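Local coordinates for putative isohexenylglutaconyl-CoA hydratase (Pseudomonas aeruginosa, PDB 4ZU2), which belongs to the crotonase family and probably hydrates the glutaconyl double bond of isohexenylglutaconyl-CoA, a step in the breakdown of acyclic terpenes such as citronellate, at residues V36-R50 / A90-Q103. Numbering follows the deposited sequence.
Sequences VGELRAVLAAVRDDR and AFGSLLEEAQAAPQ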
loop_
_atom_site.group_PDB
_atom_site.type_symbol
_atom_site.label_atom_id
_atom_site.label_comp_id
_atom_site.label_asym_id
_atom_site.label_seq_id
_atom_site.Cartn_x
_atom_site.Cartn_y
_atom_site.Cartn_z
ATOM N N VAL A 36 28.784 1.544 -6.824
ATOM C CA VAL A 36 27.799 2.635 -6.687
ATOM C C VAL A 36 28.175 3.821 -7.583
ATOM O O VAL A 36 27.329 4.409 -8.250
ATOM C CB VAL A 36 27.706 3.140 -5.205
ATOM C CG1 VAL A 36 26.738 4.348 -5.076
ATOM C CG2 VAL A 36 27.262 2.026 -4.269
ATOM N N GLY A 37 29.448 4.194 -7.582
ATOM C CA GLY A 37 29.890 5.266 -8.459
ATOM C C GLY A 37 29.597 4.937 -9.920
ATOM O O GLY A 37 29.090 5.757 -10.655
ATOM N N GLU A 38 29.907 3.715 -10.337
ATOM C CA GLU A 38 29.766 3.377 -11.733
ATOM C C GLU A 38 28.293 3.307 -12.122
ATOM O O GLU A 38 27.940 3.653 -13.241
ATOM C CB GLU A 38 30.540 2.078 -12.097
ATOM C CG GLU A 38 32.080 2.277 -11.991
ATOM C CD GLU A 38 32.902 1.012 -12.294
ATOM O OE1 GLU A 38 32.325 -0.095 -12.253
ATOM O OE2 GLU A 38 34.127 1.129 -12.550
ATOM N N LEU A 39 27.449 2.842 -11.210
ATOM C CA LEU A 39 26.047 2.662 -11.529
ATOM C C LEU A 39 25.407 4.015 -11.719
ATOM O O LEU A 39 24.536 4.184 -12.569
ATOM C CB LEU A 39 25.327 1.960 -10.417
ATOM C CG LEU A 39 25.543 0.472 -10.364
ATOM C CD1 LEU A 39 25.174 -0.027 -8.948
ATOM C CD2 LEU A 39 24.764 -0.267 -11.405
ATOM N N ARG A 40 25.882 4.967 -10.917
ATOM C CA ARG A 40 25.354 6.314 -10.919
ATOM C C ARG A 40 25.767 7.003 -12.190
ATOM O O ARG A 40 24.997 7.791 -12.765
ATOM C CB ARG A 40 25.850 7.102 -9.689
ATOM C CG ARG A 40 25.209 6.643 -8.411
ATOM C CD ARG A 40 25.624 7.486 -7.231
ATOM N NE ARG A 40 25.006 8.806 -7.290
ATOM C CZ ARG A 40 25.437 9.856 -6.602
ATOM N NH1 ARG A 40 26.473 9.728 -5.835
ATOM N NH2 ARG A 40 24.857 11.040 -6.702
ATOM N N ALA A 41 26.988 6.706 -12.621
ATOM C CA ALA A 41 27.541 7.305 -13.841
ATOM C C ALA A 41 26.815 6.822 -15.067
ATOM O O ALA A 41 26.554 7.601 -15.974
ATOM C CB ALA A 41 29.050 6.987 -13.976
ATOM N N VAL A 42 26.529 5.522 -15.111
ATOM C CA VAL A 42 25.763 4.922 -16.188
ATOM C C VAL A 42 24.325 5.467 -16.235
ATOM O O VAL A 42 23.812 5.772 -17.304
ATOM C CB VAL A 42 25.741 3.371 -16.071
ATOM C CG1 VAL A 42 24.701 2.770 -16.998
ATOM C CG2 VAL A 42 27.106 2.774 -16.389
ATOM N N LEU A 43 23.681 5.607 -15.080
ATOM C CA LEU A 43 22.304 6.079 -15.054
ATOM C C LEU A 43 22.232 7.517 -15.562
ATOM O O LEU A 43 21.265 7.883 -16.231
ATOM C CB LEU A 43 21.689 5.933 -13.652
ATOM C CG LEU A 43 21.404 4.477 -13.203
ATOM C CD1 LEU A 43 21.039 4.374 -11.717
ATOM C CD2 LEU A 43 20.337 3.840 -14.011
ATOM N N ALA A 44 23.241 8.334 -15.255
ATOM C CA ALA A 44 23.249 9.724 -15.705
ATOM C C ALA A 44 23.556 9.810 -17.190
ATOM O O ALA A 44 23.051 10.700 -17.901
ATOM C CB ALA A 44 24.265 10.532 -14.916
ATOM N N ALA A 45 24.387 8.879 -17.657
ATOM C CA ALA A 45 24.716 8.773 -19.081
ATOM C C ALA A 45 23.487 8.660 -19.981
ATOM O O ALA A 45 23.413 9.294 -21.041
ATOM C CB ALA A 45 25.609 7.546 -19.326
ATOM N N VAL A 46 22.548 7.816 -19.581
ATOM C CA VAL A 46 21.377 7.515 -20.403
ATOM C C VAL A 46 20.080 8.256 -19.968
ATOM O O VAL A 46 19.057 8.236 -20.667
ATOM C CB VAL A 46 21.107 5.995 -20.414
ATOM C CG1 VAL A 46 22.410 5.176 -20.666
ATOM C CG2 VAL A 46 20.415 5.539 -19.132
ATOM N N ARG A 47 20.098 8.848 -18.785
ATOM C CA ARG A 47 18.921 9.554 -18.255
ATOM C C ARG A 47 18.160 10.333 -19.341
ATOM O O ARG A 47 16.972 10.127 -19.514
ATOM C CB ARG A 47 19.304 10.514 -17.133
ATOM C CG ARG A 47 18.090 11.045 -16.363
ATOM C CD ARG A 47 18.441 12.234 -15.462
ATOM N NE ARG A 47 19.205 13.213 -16.231
ATOM C CZ ARG A 47 19.859 14.254 -15.717
ATOM N NH1 ARG A 47 19.831 14.479 -14.407
ATOM N NH2 ARG A 47 20.549 15.076 -16.519
ATOM N N ASP A 48 18.847 11.202 -20.080
ATOM C CA ASP A 48 18.205 12.041 -21.110
ATOM C C ASP A 48 18.182 11.397 -22.491
ATOM O O ASP A 48 17.763 12.025 -23.446
ATOM C CB ASP A 48 18.866 13.424 -21.230
ATOM C CG ASP A 48 18.761 14.243 -19.961
ATOM O OD1 ASP A 48 18.021 13.846 -19.031
ATOM O OD2 ASP A 48 19.415 15.308 -19.907
ATOM N N ASP A 49 18.604 10.144 -22.592
ATOM C CA ASP A 49 18.641 9.472 -23.881
ATOM C C ASP A 49 17.471 8.536 -24.116
ATOM O O ASP A 49 17.431 7.427 -23.560
ATOM C CB ASP A 49 19.926 8.670 -24.015
ATOM C CG ASP A 49 20.144 8.193 -25.416
ATOM O OD1 ASP A 49 19.573 7.151 -25.792
ATOM O OD2 ASP A 49 20.846 8.894 -26.151
ATOM N N ARG A 50 16.555 8.952 -24.995
ATOM C CA ARG A 50 15.303 8.220 -25.226
ATOM C C ARG A 50 15.468 7.080 -26.222
ATOM O O ARG A 50 14.530 6.313 -26.454
ATOM C CB ARG A 50 14.199 9.159 -25.717
ATOM C CG ARG A 50 13.727 10.198 -24.692
ATOM C CD ARG A 50 13.017 9.605 -23.458
ATOM N NE ARG A 50 13.234 10.473 -22.303
ATOM C CZ ARG A 50 14.215 10.333 -21.421
ATOM N NH1 ARG A 50 15.077 9.317 -21.508
ATOM N NH2 ARG A 50 14.329 11.219 -20.438
ATOM N N ALA A 90 25.314 8.689 -0.394
ATOM C CA ALA A 90 25.533 8.434 -1.819
ATOM C C ALA A 90 24.899 7.105 -2.300
ATOM O O ALA A 90 24.509 6.999 -3.443
ATOM C CB ALA A 90 27.021 8.491 -2.190
ATOM N N PHE A 91 24.775 6.106 -1.435
ATOM C CA PHE A 91 24.086 4.895 -1.837
ATOM C C PHE A 91 22.570 5.261 -1.863
ATOM O O PHE A 91 21.793 4.724 -2.648
ATOM C CB PHE A 91 24.416 3.693 -0.937
ATOM C CG PHE A 91 23.429 2.535 -1.090
ATOM C CD1 PHE A 91 23.279 1.880 -2.302
ATOM C CD2 PHE A 91 22.608 2.157 -0.044
ATOM C CE1 PHE A 91 22.366 0.861 -2.453
ATOM C CE2 PHE A 91 21.671 1.133 -0.209
ATOM C CZ PHE A 91 21.579 0.476 -1.417
ATOM N N GLY A 92 22.164 6.231 -1.063
ATOM C CA GLY A 92 20.789 6.699 -1.138
ATOM C C GLY A 92 20.544 7.456 -2.440
ATOM O O GLY A 92 19.460 7.375 -3.020
ATOM N N SER A 93 21.547 8.195 -2.896
ATOM C CA SER A 93 21.429 8.887 -4.172
ATOM C C SER A 93 21.324 7.890 -5.312
ATOM O O SER A 93 20.593 8.145 -6.257
ATOM C CB SER A 93 22.596 9.830 -4.415
ATOM O OG SER A 93 22.691 10.777 -3.392
ATOM N N LEU A 94 22.017 6.753 -5.237
ATOM C CA LEU A 94 21.858 5.736 -6.298
ATOM C C LEU A 94 20.404 5.265 -6.374
ATOM O O LEU A 94 19.884 5.112 -7.439
ATOM C CB LEU A 94 22.783 4.537 -6.104
ATOM C CG LEU A 94 22.415 3.239 -6.835
ATOM C CD1 LEU A 94 22.285 3.427 -8.315
ATOM C CD2 LEU A 94 23.494 2.194 -6.586
ATOM N N LEU A 95 19.764 5.034 -5.224
ATOM C CA LEU A 95 18.421 4.477 -5.196
ATOM C C LEU A 95 17.448 5.512 -5.721
ATOM O O LEU A 95 16.479 5.183 -6.408
ATOM C CB LEU A 95 18.009 4.017 -3.775
ATOM C CG LEU A 95 18.799 2.904 -3.063
ATOM C CD1 LEU A 95 18.311 2.690 -1.588
ATOM C CD2 LEU A 95 18.783 1.585 -3.835
ATOM N N GLU A 96 17.744 6.772 -5.441
ATOM C CA GLU A 96 16.871 7.850 -5.869
ATOM C C GLU A 96 16.872 7.952 -7.375
ATOM O O GLU A 96 15.811 8.117 -7.990
ATOM C CB GLU A 96 17.313 9.206 -5.307
ATOM C CG GLU A 96 16.988 9.404 -3.870
ATOM C CD GLU A 96 17.296 10.833 -3.385
ATOM O OE1 GLU A 96 16.311 11.611 -3.253
ATOM O OE2 GLU A 96 18.507 11.146 -3.121
ATOM N N GLU A 97 18.073 7.886 -7.946
ATOM C CA GLU A 97 18.279 8.077 -9.376
ATOM C C GLU A 97 17.943 6.829 -10.207
ATOM O O GLU A 97 17.676 6.928 -11.412
ATOM C CB GLU A 97 19.695 8.560 -9.648
ATOM C CG GLU A 97 20.112 9.871 -8.910
ATOM C CD GLU A 97 21.645 9.965 -8.588
ATOM O OE1 GLU A 97 22.429 9.120 -9.032
ATOM O OE2 GLU A 97 22.071 10.902 -7.900
ATOM N N ALA A 98 17.940 5.663 -9.569
ATOM C CA ALA A 98 17.502 4.475 -10.262
ATOM C C ALA A 98 15.955 4.487 -10.285
ATOM O O ALA A 98 15.344 4.366 -11.348
ATOM C CB ALA A 98 18.042 3.229 -9.585
ATOM N N GLN A 99 15.356 4.635 -9.101
ATOM C CA GLN A 99 13.907 4.778 -8.914
ATOM C C GLN A 99 13.310 5.770 -9.906
ATOM O O GLN A 99 12.233 5.543 -10.479
ATOM C CB GLN A 99 13.589 5.254 -7.484
ATOM C CG GLN A 99 12.067 5.465 -7.152
ATOM C CD GLN A 99 11.397 4.209 -6.656
ATOM O OE1 GLN A 99 11.630 3.125 -7.178
ATOM N NE2 GLN A 99 10.613 4.336 -5.589
ATOM N N ALA A 100 14.025 6.856 -10.124
ATOM C CA ALA A 100 13.494 7.949 -10.923
ATOM C C ALA A 100 13.994 7.925 -12.355
ATOM O O ALA A 100 13.735 8.854 -13.101
ATOM C CB ALA A 100 13.804 9.315 -10.234
ATOM N N ALA A 101 14.678 6.855 -12.756
ATOM C CA ALA A 101 15.127 6.721 -14.147
ATOM C C ALA A 101 13.971 6.762 -15.172
ATOM O O ALA A 101 12.994 6.043 -15.002
ATOM C CB ALA A 101 15.919 5.404 -14.338
ATOM N N PRO A 102 14.106 7.577 -16.250
ATOM C CA PRO A 102 13.101 7.693 -17.327
ATOM C C PRO A 102 12.783 6.375 -18.056
ATOM O O PRO A 102 11.645 6.158 -18.519
ATOM C CB PRO A 102 13.744 8.700 -18.287
ATOM C CG PRO A 102 14.616 9.564 -17.366
ATOM C CD PRO A 102 15.163 8.613 -16.382
ATOM N N GLN A 103 13.791 5.516 -18.113
ATOM C CA GLN A 103 13.692 4.141 -18.603
ATOM C C GLN A 103 12.858 3.238 -17.725
ATOM O O GLN A 103 12.784 3.442 -16.501
ATOM C CB GLN A 103 15.107 3.498 -18.586
ATOM C CG GLN A 103 16.108 4.033 -19.595
ATOM C CD GLN A 103 16.772 5.313 -19.175
ATOM O OE1 GLN A 103 16.889 5.617 -17.982
ATOM N NE2 GLN A 103 17.224 6.082 -20.169
HETATM O O HOH W 1 22.858 8.898 -11.652
HETATM O O HOH W 2 18.354 6.889 -16.081
#
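Leu94 of helix 81-99 packs as a knob into a hole formed by Val36, Leu39, Arg40 and Leu43 of helix 33-47, joining two neighbouring helices of the crotonase fold; the axes of 36-47 and 90-99 cross at 30°. This is the tight, apolar centre. With CG anti to the backbone N (chi1 161°), Leu94 spreads its branched end between two leucines: CD1 lies 3.7 Å from Leu43 CD1, and CD2 meets Leu39 CD1. Small Ala98 lets Leu43 CD1 settle against its CA and CB. Leu39 also touches Leu22 on strand 17-22.

The polar, partly solvent-accessible rim belongs to Arg40, itself a knob among Ala90, Ser93, Leu94 and Glu97. Its chain bends at chi3 (72°) into a side-on salt bridge with Glu97: NE reaches OE1 at 3.1 Å, nearly straight, NH2 reaches OE2 at 3.0 Å, and Ser93 CB lies over one guanidinium face, toward its rim. A water bridges Arg40 O and Glu97 OE1.

Beyond the helices, Pro102 CB lies over one face of the Arg50 guanidinium, whose NH1 and NH2 both bond Arg47 O. The Gln103 amide both accepts and donates: a water donates to OE1 and Leu43 O, while NE2 bonds Val52 O and, at 2.9 Å, Val46 O, which NE2 and Asp49 N reach from opposite faces of its carbonyl plane.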